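Local atomic coordinates of FOG-3 protein (Caenorhabditis elegans, PDB entry 5TD6), a protein that binds RNA as a multimer to specify sperm fate in the nematode germline, this piece being its BTG/Tob domain, and may act as a transcription corepressor. Residues M1-C13 with F28-F40. The protein carries 2 engineered substitutions. Numbering follows the deposited sequence. Where two conformers were deposited one is given.
Sequences MYTEVRELVNFVC and FGAELGNYLVSHF
V5 and V9, one helical turn apart, are the two knobs that helix 2-13 presses into helix 28-40. V9 sits among G29, L32, G33 and L36: with CG1 anti to the backbone N (chi1 170°), that methyl lies 3.5 Å from G29 O, while CG2 reaches G33 CA at 3.7 Å. G29, lacking a side chain, lets V9 CG1 and C13 SG come down onto its backbone. V5 fills the next hole, between G33, L36, V37 and F40, and its CG2 meets F40 CD2 at 3.8 Å. L8 comes at the same ring from its edge, CD1 lying in the ring plane 3.8 Å from F40 CZ. With an alanine at F40 the ring is gone, and V5 CG2 and L8 CD1 would probably face a gap at this end. At the other end, C13 SG lies in the plane of the F28 ring, a sulfur-aromatic contact at the edge with SG 4.0 Å from CD2, and V12 CG1 meets F28 CE2 near that plane.

Farther out, M1 N donates to E4 OE1 (2.8 Å) and to D118, whose carboxylate also takes Y2 N, tying down the first helical turn. Beyond L8 and F40 lies strand 89-93. No hydrogen bond joins the helices, whose axes approach to 9.4 Å at 137°: this is an obliquely crossed, oppositely running knobs-into-holes pair in the core of the BTG/Tob domain.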
ATOM      1  N   MET B   1      -9.497  -4.048 -10.632  1.00 34.02           N
ATOM      2  CA  MET B   1     -10.520  -4.000  -9.588  0.54 36.22           C
ATOM      3  C   MET B   1      -9.952  -4.283  -8.199  1.00 32.00           C
ATOM      4  O   MET B   1     -10.069  -3.485  -7.276  1.00 35.36           O
ATOM      5  CB  MET B   1     -11.630  -5.005  -9.899  0.54 36.18           C
ATOM      6  CG  MET B   1     -12.599  -5.196  -8.765  0.54 45.09           C
ATOM      7  SD  MET B   1     -13.437  -3.652  -8.370  0.54 34.24           S
ATOM      8  CE  MET B   1     -14.271  -4.157  -6.945  0.54 45.91           C
ATOM      9  N   TYR B   2      -9.344  -5.456  -8.053  1.00 38.25           N
ATOM     10  CA  TYR B   2      -8.924  -5.907  -6.728  1.00 35.42           C
ATOM     11  C   TYR B   2      -7.731  -5.113  -6.211  1.00 37.10           C
ATOM     12  O   TYR B   2      -7.639  -4.818  -5.010  1.00 28.09           O
ATOM     13  CB  TYR B   2      -8.625  -7.413  -6.765  1.00 37.83           C
ATOM     14  CG  TYR B   2      -9.885  -8.189  -7.058  1.00 39.39           C
ATOM     15  CD1 TYR B   2     -10.845  -8.385  -6.075  1.00 40.47           C
ATOM     16  CD2 TYR B   2     -10.144  -8.679  -8.330  1.00 46.83           C
ATOM     17  CE1 TYR B   2     -12.018  -9.074  -6.346  1.00 43.44           C
ATOM     18  CE2 TYR B   2     -11.310  -9.367  -8.607  1.00 50.53           C
ATOM     19  CZ  TYR B   2     -12.240  -9.558  -7.611  1.00 48.16           C
ATOM     20  OH  TYR B   2     -13.392 -10.240  -7.889  1.00 53.39           O
ATOM     21  N   THR B   3      -6.828  -4.771  -7.125  1.00 34.06           N
ATOM     22  CA  THR B   3      -5.718  -3.854  -6.827  1.00 30.28           C
ATOM     23  C   THR B   3      -6.246  -2.559  -6.199  1.00 33.30           C
ATOM     24  O   THR B   3      -5.790  -2.139  -5.127  1.00 31.43           O
ATOM     25  CB  THR B   3      -4.937  -3.499  -8.104  1.00 30.46           C
ATOM     26  OG1 THR B   3      -4.444  -4.694  -8.714  1.00 27.15           O
ATOM     27  CG2 THR B   3      -3.770  -2.534  -7.822  1.00 30.75           C
ATOM     28  N   GLU B   4      -7.214  -1.931  -6.870  1.00 34.13           N
ATOM     29  CA  GLU B   4      -7.723  -0.641  -6.405  1.00 29.39           C
ATOM     30  C   GLU B   4      -8.400  -0.771  -5.042  1.00 26.56           C
ATOM     31  O   GLU B   4      -8.192   0.058  -4.153  1.00 27.38           O
ATOM     32  CB  GLU B   4      -8.694  -0.039  -7.428  1.00 28.32           C
ATOM     33  CG  GLU B   4      -8.050   0.409  -8.728  1.00 25.41           C
ATOM     34  CD  GLU B   4      -7.935  -0.726  -9.771  1.00 28.16           C
ATOM     35  OE1 GLU B   4      -8.206  -1.914  -9.460  1.00 32.42           O
ATOM     36  OE2 GLU B   4      -7.558  -0.416 -10.908  1.00 28.48           O
ATOM     37  N   VAL B   5      -9.201  -1.817  -4.871  1.00 28.78           N
ATOM     38  CA  VAL B   5      -9.862  -2.066  -3.591  1.00 29.60           C
ATOM     39  C   VAL B   5      -8.824  -2.280  -2.504  1.00 30.14           C
ATOM     40  O   VAL B   5      -8.955  -1.779  -1.407  1.00 30.20           O
ATOM     41  CB  VAL B   5     -10.788  -3.309  -3.640  1.00 28.03           C
ATOM     42  CG1 VAL B   5     -11.207  -3.692  -2.258  1.00 24.62           C
ATOM     43  CG2 VAL B   5     -12.016  -3.047  -4.528  1.00 32.61           C
ATOM     44  N   ARG B   6      -7.781  -3.035  -2.822  1.00 29.97           N
ATOM     45  CA  ARG B   6      -6.754  -3.289  -1.825  1.00 31.15           C
ATOM     46  C   ARG B   6      -6.060  -1.994  -1.433  1.00 25.22           C
ATOM     47  O   ARG B   6      -5.769  -1.789  -0.251  1.00 28.79           O
ATOM     48  CB  ARG B   6      -5.714  -4.297  -2.329  1.00 31.05           C
ATOM     49  CG  ARG B   6      -4.626  -4.593  -1.293  1.00 31.12           C
ATOM     50  CD  ARG B   6      -3.553  -5.523  -1.856  1.00 34.71           C
ATOM     51  NE  ARG B   6      -2.784  -4.882  -2.918  1.00 36.26           N
ATOM     52  CZ  ARG B   6      -2.760  -5.300  -4.182  1.00 46.41           C
ATOM     53  NH1 ARG B   6      -3.467  -6.363  -4.553  1.00 44.52           N
ATOM     54  NH2 ARG B   6      -2.027  -4.654  -5.081  1.00 48.00           N
ATOM     55  N   GLU B   7      -5.780  -1.128  -2.416  1.00 22.61           N
ATOM     56  CA  GLU B   7      -5.148   0.152  -2.102  1.00 25.14           C
ATOM     57  C   GLU B   7      -6.072   1.033  -1.241  1.00 29.12           C
ATOM     58  O   GLU B   7      -5.600   1.722  -0.332  1.00 32.20           O
ATOM     59  CB  GLU B   7      -4.746   0.891  -3.377  1.00 24.52           C
ATOM     60  CG  GLU B   7      -3.572   0.227  -4.141  1.00 24.78           C
ATOM     61  CD  GLU B   7      -2.339   0.109  -3.291  1.00 33.08           C
ATOM     62  OE1 GLU B   7      -2.030   1.073  -2.564  1.00 29.96           O
ATOM     63  OE2 GLU B   7      -1.683  -0.949  -3.334  1.00 37.05           O
ATOM     64  N   LEU B   8      -7.370   1.017  -1.535  1.00 30.82           N
ATOM     65  CA  LEU B   8      -8.350   1.783  -0.741  1.00 24.45           C
ATOM     66  C   LEU B   8      -8.395   1.247   0.688  1.00 30.98           C
ATOM     67  O   LEU B   8      -8.343   2.013   1.671  1.00 31.26           O
ATOM     68  CB  LEU B   8      -9.745   1.717  -1.365  1.00 30.97           C
ATOM     69  CG  LEU B   8     -10.687   2.912  -1.105  1.00 38.82           C
ATOM     70  CD1 LEU B   8     -11.963   2.877  -1.948  1.00 40.71           C
ATOM     71  CD2 LEU B   8     -11.046   3.050   0.330  1.00 39.94           C
ATOM     72  N   VAL B   9      -8.506  -0.072   0.805  1.00 28.59           N
ATOM     73  CA  VAL B   9      -8.584  -0.700   2.128  1.00 28.30           C
ATOM     74  C   VAL B   9      -7.335  -0.407   2.943  1.00 29.56           C
ATOM     75  O   VAL B   9      -7.404  -0.123   4.145  1.00 33.00           O
ATOM     76  CB  VAL B   9      -8.759  -2.223   2.022  1.00 31.62           C
ATOM     77  CG1 VAL B   9      -8.585  -2.869   3.389  1.00 22.76           C
ATOM     78  CG2 VAL B   9     -10.133  -2.551   1.440  1.00 31.43           C
ATOM     79  N   ASN B  10      -6.188  -0.452   2.287  1.00 26.33           N
ATOM     80  CA  ASN B  10      -4.942  -0.248   3.018  1.00 29.27           C
ATOM     81  C   ASN B  10      -4.783   1.221   3.409  1.00 29.18           C
ATOM     82  O   ASN B  10      -4.270   1.531   4.486  1.00 28.32           O
ATOM     83  CB  ASN B  10      -3.759  -0.771   2.209  1.00 29.07           C
ATOM     84  CG  ASN B  10      -3.688  -2.280   2.250  1.00 33.08           C
ATOM     85  OD1 ASN B  10      -4.460  -2.891   2.963  1.00 37.01           O
ATOM     86  ND2 ASN B  10      -2.766  -2.878   1.517  1.00 28.59           N
ATOM     87  N   PHE B  11      -5.263   2.120   2.559  1.00 31.10           N
ATOM     88  CA  PHE B  11      -5.313   3.537   2.919  1.00 26.02           C
ATOM     89  C   PHE B  11      -6.086   3.770   4.221  1.00 29.10           C
ATOM     90  O   PHE B  11      -5.622   4.476   5.119  1.00 34.01           O
ATOM     91  CB  PHE B  11      -5.956   4.357   1.794  1.00 20.10           C
ATOM     92  CG  PHE B  11      -6.033   5.842   2.099  1.00 25.61           C
ATOM     93  CD1 PHE B  11      -4.945   6.669   1.874  1.00 25.74           C
ATOM     94  CD2 PHE B  11      -7.187   6.397   2.627  1.00 30.40           C
ATOM     95  CE1 PHE B  11      -5.009   8.017   2.134  1.00 29.48           C
ATOM     96  CE2 PHE B  11      -7.252   7.757   2.896  1.00 30.44           C
ATOM     97  CZ  PHE B  11      -6.161   8.561   2.659  1.00 34.72           C
ATOM     98  N   VAL B  12      -7.267   3.178   4.313  1.00 27.76           N
ATOM     99  CA  VAL B  12      -8.093   3.314   5.504  1.00 34.73           C
ATOM    100  C   VAL B  12      -7.438   2.664   6.733  1.00 32.96           C
ATOM    101  O   VAL B  12      -7.426   3.246   7.821  1.00 32.61           O
ATOM    102  CB  VAL B  12      -9.491   2.699   5.279  1.00 37.07           C
ATOM    103  CG1 VAL B  12     -10.331   2.780   6.564  1.00 31.64           C
ATOM    104  CG2 VAL B  12     -10.202   3.415   4.128  1.00 35.95           C
ATOM    105  N   CYS B  13      -6.900   1.462   6.556  1.00 28.95           N
ATOM    106  CA  CYS B  13      -6.260   0.736   7.647  1.00 30.03           C
ATOM    107  C   CYS B  13      -4.993   1.408   8.169  1.00 34.95           C
ATOM    108  O   CYS B  13      -4.619   1.178   9.318  1.00 33.32           O
ATOM    109  CB  CYS B  13      -5.945  -0.695   7.220  1.00 30.99           C
ATOM    110  SG  CYS B  13      -7.457  -1.684   7.074  1.00 35.17           S
ATOM    111  N   PHE B  28     -11.388  -6.402   9.657  1.00 48.43           N
ATOM    112  CA  PHE B  28     -12.020  -5.188   9.182  1.00 42.81           C
ATOM    113  C   PHE B  28     -11.663  -4.920   7.718  1.00 41.65           C
ATOM    114  O   PHE B  28     -12.527  -4.582   6.910  1.00 39.98           O
ATOM    115  CB  PHE B  28     -11.609  -4.012  10.050  1.00 41.93           C
ATOM    116  CG  PHE B  28     -11.981  -2.685   9.479  1.00 37.13           C
ATOM    117  CD1 PHE B  28     -13.251  -2.156   9.678  1.00 36.41           C
ATOM    118  CD2 PHE B  28     -11.060  -1.962   8.733  1.00 34.58           C
ATOM    119  CE1 PHE B  28     -13.591  -0.908   9.159  1.00 41.34           C
ATOM    120  CE2 PHE B  28     -11.393  -0.718   8.202  1.00 37.54           C
ATOM    121  CZ  PHE B  28     -12.659  -0.189   8.408  1.00 37.35           C
ATOM    122  N   GLY B  29     -10.390  -5.077   7.376  1.00 39.26           N
ATOM    123  CA  GLY B  29      -9.956  -4.787   6.023  1.00 34.35           C
ATOM    124  C   GLY B  29     -10.533  -5.781   5.030  1.00 43.63           C
ATOM    125  O   GLY B  29     -10.872  -5.436   3.893  1.00 38.63           O
ATOM    126  N   ALA B  30     -10.646  -7.032   5.459  1.00 44.62           N
ATOM    127  CA  ALA B  30     -11.198  -8.068   4.594  1.00 49.61           C
ATOM    128  C   ALA B  30     -12.670  -7.783   4.317  1.00 41.26           C
ATOM    129  O   ALA B  30     -13.116  -7.846   3.176  1.00 43.45           O
ATOM    130  CB  ALA B  30     -11.025  -9.433   5.220  1.00 51.80           C
ATOM    131  N   GLU B  31     -13.408  -7.440   5.365  1.00 39.15           N
ATOM    132  CA  GLU B  31     -14.827  -7.111   5.236  1.00 45.51           C
ATOM    133  C   GLU B  31     -15.073  -5.867   4.389  1.00 49.99           C
ATOM    134  O   GLU B  31     -15.984  -5.834   3.560  1.00 42.89           O
ATOM    135  CB  GLU B  31     -15.451  -6.920   6.613  1.00 45.89           C
ATOM    136  CG  GLU B  31     -15.708  -8.218   7.324  1.00 57.67           C
ATOM    137  CD  GLU B  31     -16.694  -9.089   6.565  1.00 65.85           C
ATOM    138  OE1 GLU B  31     -17.787  -8.594   6.215  1.00 66.91           O
ATOM    139  OE2 GLU B  31     -16.366 -10.261   6.303  1.00 67.59           O
ATOM    140  N   LEU B  32     -14.264  -4.837   4.606  1.00 43.96           N
ATOM    141  CA  LEU B  32     -14.391  -3.617   3.826  1.00 41.30           C
ATOM    142  C   LEU B  32     -14.108  -3.910   2.356  1.00 35.94           C
ATOM    143  O   LEU B  32     -14.789  -3.405   1.458  1.00 39.17           O
ATOM    144  CB  LEU B  32     -13.442  -2.546   4.357  1.00 37.21           C
ATOM    145  CG  LEU B  32     -13.446  -1.226   3.601  1.00 38.07           C
ATOM    146  CD1 LEU B  32     -14.820  -0.578   3.711  1.00 39.77           C
ATOM    147  CD2 LEU B  32     -12.380  -0.320   4.183  1.00 35.88           C
ATOM    148  N   GLY B  33     -13.102  -4.746   2.125  1.00 37.09           N
ATOM    149  CA  GLY B  33     -12.702  -5.108   0.789  1.00 32.22           C
ATOM    150  C   GLY B  33     -13.848  -5.802   0.079  1.00 37.87           C
ATOM    151  O   GLY B  33     -14.159  -5.498  -1.066  1.00 42.47           O
ATOM    152  N   ASN B  34     -14.490  -6.736   0.767  1.00 40.71           N
ATOM    153  CA  ASN B  34     -15.622  -7.435   0.173  1.00 48.55           C
ATOM    154  C   ASN B  34     -16.775  -6.487  -0.157  1.00 50.04           C
ATOM    155  O   ASN B  34     -17.303  -6.539  -1.266  1.00 44.96           O
ATOM    156  CB  ASN B  34     -16.099  -8.559   1.094  1.00 58.36           C
ATOM    157  CG  ASN B  34     -15.053  -9.646   1.264  1.00 61.67           C
ATOM    158  OD1 ASN B  34     -14.126  -9.760   0.455  1.00 59.82           O
ATOM    159  ND2 ASN B  34     -15.189 -10.448   2.319  1.00 60.79           N
ATOM    160  N   TYR B  35     -17.155  -5.618   0.784  1.00 43.95           N
ATOM    161  CA  TYR B  35     -18.205  -4.633   0.518  1.00 45.09           C
ATOM    162  C   TYR B  35     -17.870  -3.804  -0.707  1.00 43.85           C
ATOM    163  O   TYR B  35     -18.731  -3.522  -1.537  1.00 43.53           O
ATOM    164  CB  TYR B  35     -18.433  -3.678   1.699  1.00 43.13           C
ATOM    165  CG  TYR B  35     -19.246  -2.439   1.310  1.00 47.28           C
ATOM    166  CD1 TYR B  35     -20.640  -2.452   1.358  1.00 53.33           C
ATOM    167  CD2 TYR B  35     -18.620  -1.263   0.886  1.00 49.51           C
ATOM    168  CE1 TYR B  35     -21.386  -1.338   0.999  1.00 55.09           C
ATOM    169  CE2 TYR B  35     -19.360  -0.143   0.513  1.00 57.55           C
ATOM    170  CZ  TYR B  35     -20.744  -0.186   0.580  1.00 60.46           C
ATOM    171  OH  TYR B  35     -21.479   0.925   0.222  1.00 64.14           O
ATOM    172  N   LEU B  36     -16.621  -3.376  -0.790  1.00 34.51           N
ATOM    173  CA  LEU B  36     -16.220  -2.468  -1.856  1.00 39.42           C
ATOM    174  C   LEU B  36     -16.291  -3.160  -3.206  1.00 37.35           C
ATOM    175  O   LEU B  36     -16.694  -2.552  -4.204  1.00 38.55           O
ATOM    176  CB  LEU B  36     -14.804  -1.937  -1.618  1.00 30.83           C
ATOM    177  CG  LEU B  36     -14.665  -0.928  -0.477  1.00 38.83           C
ATOM    178  CD1 LEU B  36     -13.225  -0.462  -0.366  1.00 27.43           C
ATOM    179  CD2 LEU B  36     -15.629   0.274  -0.644  1.00 31.82           C
ATOM    180  N   VAL B  37     -15.878  -4.422  -3.237  1.00 39.59           N
ATOM    181  CA  VAL B  37     -15.943  -5.183  -4.468  1.00 40.08           C
ATOM    182  C   VAL B  37     -17.391  -5.248  -4.951  1.00 46.81           C
ATOM    183  O   VAL B  37     -17.684  -4.969  -6.116  1.00 46.87           O
ATOM    184  CB  VAL B  37     -15.342  -6.599  -4.319  1.00 44.04           C
ATOM    185  CG1 VAL B  37     -15.685  -7.453  -5.539  1.00 40.33           C
ATOM    186  CG2 VAL B  37     -13.837  -6.508  -4.189  1.00 41.10           C
ATOM    187  N   SER B  38     -18.302  -5.559  -4.043  1.00 46.47           N
ATOM    188  CA  SER B  38     -19.719  -5.580  -4.383  1.00 45.68           C
ATOM    189  C   SER B  38     -20.213  -4.214  -4.878  1.00 48.17           C
ATOM    190  O   SER B  38     -20.898  -4.123  -5.888  1.00 58.13           O
ATOM    191  CB  SER B  38     -20.529  -6.033  -3.172  1.00 48.82           C
ATOM    192  OG  SER B  38     -21.825  -5.457  -3.184  1.00 60.51           O
ATOM    193  N   HIS B  39     -19.832  -3.160  -4.165  1.00 50.54           N
ATOM    194  CA  HIS B  39     -20.257  -1.786  -4.423  1.00 52.14           C
ATOM    195  C   HIS B  39     -19.702  -1.248  -5.746  1.00 55.72           C
ATOM    196  O   HIS B  39     -20.345  -0.429  -6.407  1.00 57.17           O
ATOM    197  CB  HIS B  39     -19.812  -0.903  -3.238  1.00 60.44           C
ATOM    198  CG  HIS B  39     -20.286   0.523  -3.290  1.00 69.14           C
ATOM    199  ND1 HIS B  39     -21.620   0.871  -3.351  1.00 71.31           N
ATOM    200  CD2 HIS B  39     -19.598   1.691  -3.221  1.00 66.24           C
ATOM    201  CE1 HIS B  39     -21.729   2.190  -3.354  1.00 69.49           C
ATOM    202  NE2 HIS B  39     -20.518   2.710  -3.274  1.00 67.37           N
ATOM    203  N   PHE B  40     -18.516  -1.723  -6.131  1.00 43.73           N
ATOM    204  CA  PHE B  40     -17.818  -1.232  -7.327  1.00 39.73           C
ATOM    205  C   PHE B  40     -18.145  -2.007  -8.613  1.00 44.73           C
ATOM    206  O   PHE B  40     -18.009  -1.471  -9.718  1.00 41.31           O
ATOM    207  CB  PHE B  40     -16.293  -1.290  -7.121  1.00 34.75           C
ATOM    208  CG  PHE B  40     -15.768  -0.339  -6.060  1.00 33.51           C
ATOM    209  CD1 PHE B  40     -16.586   0.613  -5.481  1.00 33.82           C
ATOM    210  CD2 PHE B  40     -14.447  -0.418  -5.649  1.00 37.10           C
ATOM    211  CE1 PHE B  40     -16.093   1.486  -4.521  1.00 36.27           C
ATOM    212  CE2 PHE B  40     -13.947   0.440  -4.691  1.00 34.82           C
ATOM    213  CZ  PHE B  40     -14.769   1.397  -4.129  1.00 35.50           C
TER